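Local structure of response regulator receiver modulated diguanylate cyclase with PAS/PAC sensor (Desulfovibrio desulfuricans subsp. desulfuricans str., 3CG0) at the interface of chains A and B. The protein makes cyclic di-GMP from GTP through its GGDEF domain under control of sensory domains, the part here being its receiver domain, probably switched by phosphorylation. Residues are numbered along the deposited sequence; one frame, centred on the assembly and turned at random. Chains: chain A/B, Response regulator receiver modulated diguanylate cyclase with PAS/PAC sensor.

The interface of chains A and B. Residues chain A 100, 103, 105-107; chain B 85-87.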
loop_
_atom_site.group_PDB
_atom_site.type_symbol
_atom_site.label_atom_id
_atom_site.label_comp_id
_atom_site.label_asym_id
_atom_site.label_seq_id
_atom_site.Cartn_x
_atom_site.Cartn_y
_atom_site.Cartn_z
ATOM N N ALA A 100 12.659 6.293 4.377
ATOM C CA ALA A 100 11.865 7.087 5.330
ATOM C C ALA A 100 12.390 6.993 6.748
ATOM O O ALA A 100 12.268 7.944 7.513
ATOM C CB ALA A 100 10.400 6.681 5.290
ATOM N N VAL A 103 14.913 9.714 7.797
ATOM C CA VAL A 103 14.305 10.972 8.239
ATOM C C VAL A 103 14.077 10.930 9.749
ATOM O O VAL A 103 14.079 11.966 10.419
ATOM C CB VAL A 103 12.934 11.209 7.538
ATOM C CG1 VAL A 103 12.234 12.451 8.086
ATOM C CG2 VAL A 103 13.115 11.308 6.044
ATOM N N PRO A 105 10.991 9.932 11.260
ATOM C CA PRO A 105 9.733 10.614 11.469
ATOM C C PRO A 105 9.157 10.212 12.821
ATOM O O PRO A 105 9.624 9.238 13.422
ATOM C CB PRO A 105 8.867 10.050 10.350
ATOM C CG PRO A 105 9.379 8.705 10.138
ATOM C CD PRO A 105 10.835 8.798 10.325
ATOM N N PHE A 106 8.156 10.941 13.302
ATOM C CA PHE A 106 7.507 10.543 14.531
ATOM C C PHE A 106 6.770 9.215 14.334
ATOM O O PHE A 106 6.757 8.364 15.222
ATOM C CB PHE A 106 6.550 11.631 15.039
ATOM C CG PHE A 106 5.723 11.194 16.226
ATOM C CD1 PHE A 106 6.281 11.162 17.507
ATOM C CD2 PHE A 106 4.394 10.788 16.056
ATOM C CE1 PHE A 106 5.517 10.743 18.608
ATOM C CE2 PHE A 106 3.627 10.368 17.140
ATOM C CZ PHE A 106 4.190 10.334 18.418
ATOM N N GLY A 107 6.165 9.036 13.166
ATOM C CA GLY A 107 5.434 7.825 12.884
ATOM C C GLY A 107 4.687 7.918 11.579
ATOM O O GLY A 107 4.947 8.805 10.770
ATOM N N ILE B 85 8.035 15.297 11.795
ATOM C CA ILE B 85 7.284 14.877 10.624
ATOM C C ILE B 85 6.402 13.665 10.979
ATOM O O ILE B 85 6.837 12.773 11.702
ATOM C CB ILE B 85 8.247 14.592 9.407
ATOM C CG1 ILE B 85 8.277 15.767 8.425
ATOM C CG2 ILE B 85 7.817 13.366 8.592
ATOM C CD1 ILE B 85 8.995 16.992 8.897
ATOM N N ILE B 86 5.151 13.682 10.524
ATOM C CA ILE B 86 4.319 12.488 10.505
ATOM C C ILE B 86 4.047 12.145 9.045
ATOM O O ILE B 86 3.618 13.003 8.263
ATOM C CB ILE B 86 3.027 12.683 11.290
ATOM C CG1 ILE B 86 3.327 12.709 12.785
ATOM C CG2 ILE B 86 1.997 11.569 10.989
ATOM C CD1 ILE B 86 2.204 13.307 13.597
ATOM N N PHE B 87 4.353 10.904 8.676
ATOM C CA PHE B 87 4.111 10.427 7.327
ATOM C C PHE B 87 2.713 9.867 7.188
ATOM O O PHE B 87 2.218 9.153 8.061
ATOM C CB PHE B 87 5.123 9.363 6.929
ATOM C CG PHE B 87 6.411 9.904 6.394
ATOM C CD1 PHE B 87 6.427 10.731 5.277
ATOM C CD2 PHE B 87 7.623 9.534 6.979
ATOM C CE1 PHE B 87 7.639 11.207 4.762
ATOM C CE2 PHE B 87 8.838 10.002 6.482
ATOM C CZ PHE B 87 8.845 10.837 5.366
#
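The ring of B:Phe87 meets A:Pro105 along the edge that carries CD2 and CE2: CD2 lies 3.6 Å from CB of the proline, which comes in above the plane, and whose CG also touches this edge. One face of the ring is taken by its own chain, since CG2 of B:Ile85 sits over the centre, 4.0 Å above the plane, on the side from which the proline approaches. That same methyl group also touches A:Pro105 CB, so the proline packs against methyl and ring together. From the opposite face the methyl of A:Ala100 approaches the rim, with 3.9 Å between CE2 and CB. At the far edge CG2 of A:Val103 lies near the ring plane, 4.3 Å from CZ. With CG anti to the carbonyl carbon (chi1 -85°), the B:Phe87 ring is carried to the A:Pro105 side of the strand.

On the other side of the strand, A:Phe106 and B:Ile86 lie alongside each other and point the same way, with CD2 of the phenylalanine 3.9 Å from CG1 of the isoleucine.

Between the two apolar patches run the backbone bonds. A:Phe106 N donates to B:Ile85 O (2.8 Å), and B:Phe87 N donates to A:Gly107 O (3.0 Å).

These bonds pair A:Gly107 with B:Ile86 as a parallel bridge, placing the start of strand 107-111 of chain A beside strand 85-90 of chain B. The sheet thus continues across chains, with A:Ala100 contributed by the preceding helix 94-101. A twin contact follows from the two-fold symmetry, consistent with a swapped dimer and the alternate folding reported for this receiver domain.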